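Local coordinates for protein cellulase (Bacteroides salanitronis, PDB 6WQY) that probably acts as a broad-specificity family 5 endoglucanase, hydrolysing beta-1,4-glucosidic bonds in cellulose and related polysaccharides through the catalytic domain described here, at residues T259-N264 against T354-A358; L328-K333 against V377-I382. All blocks are in the same frame, centred on the assembly; numbering follows the deposited sequence. Where two conformers were deposited one is given.

Following the chain, the segments come in the order 259-264, 328-333, 354-358, 377-382, so the loops closed by the two contacts cross. Interaction 1 returns the chain over about 90 residues, joining the loop after helix 256-259 to the loop after strand 342-346. Interaction 2 opens before that return and closes after it, packing helix 318-337 against helix 371-383. Both lie in the last three beta/alpha units of an eight-stranded barrel: interaction 1 ties together loops that follow barrel strands, whereas interaction 2 joins consecutive helices of the outer layer. Their centres lie about 19 Å apart, and their nearest atoms are about 7 Å apart without touching.

Interaction 1. Residues T259-N264 against T354-A358; sequences TENADN and TQSWA
Neither segment forms a regular helix or strand across the contact, and they run in roughly opposite directions, with CA atoms 6.1 Å apart at E260 and Q355 and 7.2 Å at N264 and T354. Leaving a short helix, the chain first abandons helical phi/psi at N261, whose positive phi (61/42) asparagine tolerates well and which begins a type I beta turn to N264, closed by N264 N to N261 O at 3.2 Å. Opposite, T354-A358 is an irregular loop; within it S356 OG accepts from A358 N (3.3 Å), an ST turn.

The amide of N261 (chi1 t) is the main link. Its ND2 donates to T354 O (3.0 Å, nearly linear) and also to N264 OD1 (3.0 Å), so one side chain both pins the facing loop and braces its own turn. A water donates to N261 O (2.7 Å) and lies 2.7 Å from T354 OG1, adding a second bridge. The long side chain of Q355 (chi1 m) lies against E260 and A262. W357 (chi1 m, chi2 near 90°) brings its large ring close to T259, CH2 3.8 Å from T259 O, while its edge meets E260, CZ2 to OE2 being 3.7 Å. Another water accepts from W357 NE1 (3.1 Å) and donates to E260 OE2 (2.9 Å). The hydroxyl of T259 turns instead to Y253 O.

With V313 packed against N261 and W357, and W345 edge-to-face with W357, this is loop-to-loop packing on the C-terminal face of a TIM barrel, the face that carries the substrate cleft in glycoside hydrolase family 5.

Interaction 2. Residues L328-K333 against V377-I382; sequences LEYVCK and VMKRGI
Two alpha-helical segments run nearly parallel side by side, their axes 7.6 Å apart at closest approach and crossing at -24°; CA atoms are 5.1 Å apart at E329 and V377, and 3.9 Å at K333 and G381. L328 opens the contact, its CB 4.2 Å from M378 CG. E329 (chi1 t) lies along the more exposed border: its CG is 3.5 Å from V377 O, and its OE2 stays 4.4 Å from R380 NH1, too far for a salt bridge. Compact, branched V377 points inward, its CB 3.8 Å from E329 OE1. C332 (chi1 m) points into the interface, small enough for close approach, with SG 3.7 Å from M378 CG and CB 4.3 Å from I382 CD1. At K333 the backbones nearly touch because G381 lacks a side chain; an ideal CB would clash, 2.7 Å from K333 N. The aliphatic part of K333 covers the glycine, CD being 3.7 Å from G381 O, while its amine pairs with D337. Such parallel packing joins the last two major helices of the beta/alpha barrel. On the barrel side, C332 and I382 reach P342 and M378 reaches Y344 on strand 342-346, while L328 and C332 touch M310 of strand 305-310.

Interaction 1. Residues T259-N264 against T354-A358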
loop_
_atom_site.group_PDB
_atom_site.type_symbol
_atom_site.label_atom_id
_atom_site.label_comp_id
_atom_site.label_asym_id
_atom_site.label_seq_id
_atom_site.Cartn_x
_atom_site.Cartn_y
_atom_site.Cartn_z
ATOM N N THR A 259 12.857 7.928 9.003
ATOM C CA THR A 259 11.909 8.311 7.964
ATOM C C THR A 259 10.694 9.037 8.522
ATOM O O THR A 259 10.141 9.893 7.827
ATOM C CB THR A 259 11.499 7.103 7.122
ATOM O OG1 THR A 259 10.943 6.111 7.988
ATOM C CG2 THR A 259 12.681 6.536 6.353
ATOM N N GLU A 260 10.254 8.725 9.742
ATOM C CA GLU A 260 9.155 9.457 10.350
ATOM C C GLU A 260 9.626 10.493 11.370
ATOM O O GLU A 260 8.830 11.339 11.785
ATOM C CB GLU A 260 8.140 8.502 10.991
ATOM C CG GLU A 260 6.872 9.213 11.438
ATOM C CD GLU A 260 5.683 8.294 11.580
ATOM O OE1 GLU A 260 5.862 7.184 12.092
ATOM O OE2 GLU A 260 4.569 8.687 11.173
ATOM N N ASN A 261 10.885 10.447 11.785
ATOM C CA ASN A 261 11.487 11.516 12.590
ATOM C C ASN A 261 10.779 11.706 13.932
ATOM O O ASN A 261 10.576 12.835 14.383
ATOM C CB ASN A 261 11.527 12.835 11.810
ATOM C CG ASN A 261 12.427 13.875 12.454
ATOM O OD1 ASN A 261 13.469 13.546 13.016
ATOM N ND2 ASN A 261 12.024 15.144 12.374
ATOM N N ALA A 262 10.427 10.602 14.595
ATOM C CA ALA A 262 9.587 10.682 15.790
ATOM C C ALA A 262 10.178 11.612 16.846
ATOM O O ALA A 262 9.533 12.577 17.271
ATOM C CB ALA A 262 9.356 9.282 16.371
ATOM N N ASP A 263 11.395 11.327 17.301
ATOM C CA ASP A 263 11.998 12.084 18.394
ATOM C C ASP A 263 12.831 13.270 17.913
ATOM O O ASP A 263 13.554 13.867 18.717
ATOM C CB ASP A 263 12.841 11.169 19.286
ATOM C CG ASP A 263 12.904 11.656 20.729
ATOM O OD1 ASP A 263 11.962 12.352 21.171
ATOM O OD2 ASP A 263 13.899 11.349 21.418
ATOM N N ASN A 264 12.732 13.622 16.632
ATOM C CA ASN A 264 13.394 14.795 16.057
ATOM C C ASN A 264 14.876 14.860 16.426
ATOM O O ASN A 264 15.403 15.911 16.797
ATOM C CB ASN A 264 12.666 16.091 16.438
ATOM C CG ASN A 264 12.992 17.238 15.501
ATOM O OD1 ASN A 264 13.194 17.045 14.304
ATOM N ND2 ASN A 264 13.057 18.448 16.051
ATOM N N THR A 354 7.549 18.973 11.858
ATOM C CA THR A 354 8.741 18.156 11.686
ATOM C C THR A 354 8.435 16.734 11.245
ATOM O O THR A 354 9.353 15.909 11.177
ATOM C CB THR A 354 9.554 18.135 12.986
ATOM O OG1 THR A 354 8.769 17.550 14.034
ATOM C CG2 THR A 354 9.975 19.543 13.386
ATOM N N GLN A 355 7.173 16.420 10.953
ATOM C CA GLN A 355 6.803 15.067 10.556
ATOM C C GLN A 355 5.828 15.099 9.391
ATOM O O GLN A 355 4.849 14.340 9.361
ATOM C CB GLN A 355 6.214 14.284 11.730
ATOM C CG GLN A 355 7.172 14.074 12.891
ATOM C CD GLN A 355 6.618 13.108 13.923
ATOM O OE1 GLN A 355 6.967 11.927 13.937
ATOM N NE2 GLN A 355 5.741 13.606 14.787
ATOM N N SER A 356 6.061 15.982 8.422
ATOM C CA SER A 356 5.145 16.147 7.304
ATOM C C SER A 356 5.563 15.273 6.128
ATOM O O SER A 356 6.680 15.402 5.604
ATOM C CB SER A 356 5.058 17.596 6.842
ATOM O OG SER A 356 4.211 17.671 5.702
ATOM N N TRP A 357 4.645 14.407 5.703
ATOM C CA TRP A 357 4.806 13.582 4.522
ATOM C C TRP A 357 4.247 14.246 3.272
ATOM O O TRP A 357 4.390 13.705 2.177
ATOM C CB TRP A 357 4.035 12.263 4.694
ATOM C CG TRP A 357 4.357 11.456 5.903
ATOM C CD1 TRP A 357 3.799 11.572 7.141
ATOM C CD2 TRP A 357 5.290 10.367 5.991
ATOM N NE1 TRP A 357 4.333 10.641 7.992
ATOM C CE2 TRP A 357 5.245 9.882 7.314
ATOM C CE3 TRP A 357 6.152 9.754 5.085
ATOM C CZ2 TRP A 357 6.029 8.829 7.754
ATOM C CZ3 TRP A 357 6.923 8.691 5.527
ATOM C CH2 TRP A 357 6.863 8.249 6.850
ATOM N N ALA A 358 3.590 15.397 3.402
ATOM C CA ALA A 358 2.781 15.916 2.307
ATOM C C ALA A 358 3.633 16.420 1.149
ATOM O O ALA A 358 4.572 17.206 1.345
ATOM C CB ALA A 358 1.922 17.075 2.821
HETATM O O HOH W 1 3.710 11.434 10.933
HETATM O O HOH W 2 9.474 15.167 15.209
#

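Interaction 2. Residues L328-K333 against V377-I382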
loop_
_atom_site.group_PDB
_atom_site.type_symbol
_atom_site.label_atom_id
_atom_site.label_comp_id
_atom_site.label_asym_id
_atom_site.label_seq_id
_atom_site.Cartn_x
_atom_site.Cartn_y
_atom_site.Cartn_z
ATOM N N LEU A 328 15.219 9.005 -0.521
ATOM C CA LEU A 328 14.106 8.666 -1.401
ATOM C C LEU A 328 14.589 8.244 -2.772
ATOM O O LEU A 328 14.053 7.296 -3.360
ATOM C CB LEU A 328 13.141 9.847 -1.487
ATOM C CG LEU A 328 12.356 10.139 -0.207
ATOM C CD1 LEU A 328 11.580 11.422 -0.355
ATOM C CD2 LEU A 328 11.400 8.998 0.125
ATOM N N GLU A 329 15.603 8.929 -3.299
ATOM C CA GLU A 329 16.167 8.548 -4.589
ATOM C C GLU A 329 16.792 7.163 -4.504
ATOM O O GLU A 329 16.590 6.319 -5.392
ATOM C CB GLU A 329 17.190 9.597 -5.049
ATOM C CG GLU A 329 17.556 9.502 -6.522
ATOM C CD GLU A 329 18.436 10.642 -7.025
ATOM O OE1 GLU A 329 18.807 11.566 -6.283
ATOM O OE2 GLU A 329 18.824 10.574 -8.222
ATOM N N TYR A 330 17.529 6.896 -3.423
ATOM C CA TYR A 330 18.183 5.602 -3.266
ATOM C C TYR A 330 17.164 4.472 -3.171
ATOM O O TYR A 330 17.327 3.408 -3.800
ATOM C CB TYR A 330 19.076 5.608 -2.023
ATOM C CG TYR A 330 19.997 4.423 -1.997
ATOM C CD1 TYR A 330 19.611 3.223 -1.432
ATOM C CD2 TYR A 330 21.244 4.493 -2.583
ATOM C CE1 TYR A 330 20.449 2.131 -1.442
ATOM C CE2 TYR A 330 22.088 3.405 -2.597
ATOM C CZ TYR A 330 21.682 2.227 -2.031
ATOM O OH TYR A 330 22.507 1.128 -2.041
ATOM N N VAL A 331 16.109 4.671 -2.385
ATOM C CA VAL A 331 15.111 3.630 -2.199
ATOM C C VAL A 331 14.324 3.399 -3.481
ATOM O O VAL A 331 14.013 2.255 -3.824
ATOM C CB VAL A 331 14.196 3.973 -1.006
ATOM C CG1 VAL A 331 13.038 2.998 -0.919
ATOM C CG2 VAL A 331 14.989 3.955 0.290
ATOM N N CYS A 332 13.972 4.467 -4.205
ATOM C CA CYS A 332 13.222 4.273 -5.447
ATOM C C CYS A 332 14.060 3.565 -6.507
ATOM O O CYS A 332 13.548 2.699 -7.231
ATOM C CB CYS A 332 12.664 5.591 -5.968
ATOM S SG CYS A 332 11.255 6.212 -5.019
ATOM N N LYS A 333 15.343 3.914 -6.613
ATOM C CA LYS A 333 16.213 3.232 -7.566
ATOM C C LYS A 333 16.389 1.764 -7.193
ATOM O O LYS A 333 16.380 0.889 -8.071
ATOM C CB LYS A 333 17.550 3.964 -7.641
ATOM C CG LYS A 333 18.578 3.317 -8.560
ATOM C CD LYS A 333 18.052 3.153 -9.978
ATOM C CE LYS A 333 19.147 2.656 -10.913
ATOM N NZ LYS A 333 18.590 2.082 -12.168
ATOM N N VAL A 377 13.377 13.363 -7.894
ATOM C CA VAL A 377 14.362 12.328 -7.567
ATOM C C VAL A 377 13.730 10.938 -7.547
ATOM O O VAL A 377 14.382 9.955 -7.894
ATOM C CB VAL A 377 15.166 12.617 -6.280
ATOM C CG1 VAL A 377 15.871 13.965 -6.366
ATOM C CG2 VAL A 377 14.300 12.522 -5.045
ATOM N N MET A 378 12.460 10.843 -7.141
ATOM C CA MET A 378 11.785 9.546 -7.163
ATOM C C MET A 378 11.552 9.087 -8.595
ATOM O O MET A 378 11.773 7.918 -8.924
ATOM C CB MET A 378 10.468 9.608 -6.370
ATOM C CG MET A 378 10.686 9.876 -4.891
ATOM S SD MET A 378 9.291 9.502 -3.821
ATOM C CE MET A 378 8.079 10.681 -4.423
ATOM N N LYS A 379 11.149 10.012 -9.472
ATOM C CA LYS A 379 10.952 9.662 -10.874
ATOM C C LYS A 379 12.255 9.212 -11.518
ATOM O O LYS A 379 12.265 8.305 -12.355
ATOM C CB LYS A 379 10.405 10.858 -11.649
ATOM C CG LYS A 379 8.968 11.184 -11.302
ATOM C CD LYS A 379 8.293 12.039 -12.360
ATOM C CE LYS A 379 8.958 13.379 -12.549
ATOM N NZ LYS A 379 8.234 14.162 -13.596
ATOM N N ARG A 380 13.371 9.832 -11.136
ATOM C CA ARG A 380 14.656 9.433 -11.699
ATOM C C ARG A 380 14.982 7.988 -11.348
ATOM O O ARG A 380 15.560 7.262 -12.164
ATOM C CB ARG A 380 15.743 10.380 -11.196
ATOM C CG ARG A 380 17.072 10.266 -11.907
ATOM C CD ARG A 380 17.851 11.556 -11.702
ATOM N NE ARG A 380 17.119 12.678 -12.284
ATOM C CZ ARG A 380 16.967 13.870 -11.713
ATOM N NH1 ARG A 380 17.492 14.124 -10.521
ATOM N NH2 ARG A 380 16.272 14.808 -12.341
ATOM N N GLY A 381 14.603 7.539 -10.150
ATOM C CA GLY A 381 14.884 6.166 -9.766
ATOM C C GLY A 381 14.060 5.159 -10.552
ATOM O O GLY A 381 14.527 4.060 -10.842
ATOM N N ILE A 382 12.816 5.512 -10.888
ATOM C CA ILE A 382 11.917 4.566 -11.547
ATOM C C ILE A 382 12.047 4.618 -13.062
ATOM O O ILE A 382 12.043 3.577 -13.720
ATOM C CB ILE A 382 10.459 4.829 -11.114
ATOM C CG1 ILE A 382 10.315 4.678 -9.604
ATOM C CG2 ILE A 382 9.501 3.895 -11.839
ATOM C CD1 ILE A 382 10.773 3.351 -9.084
#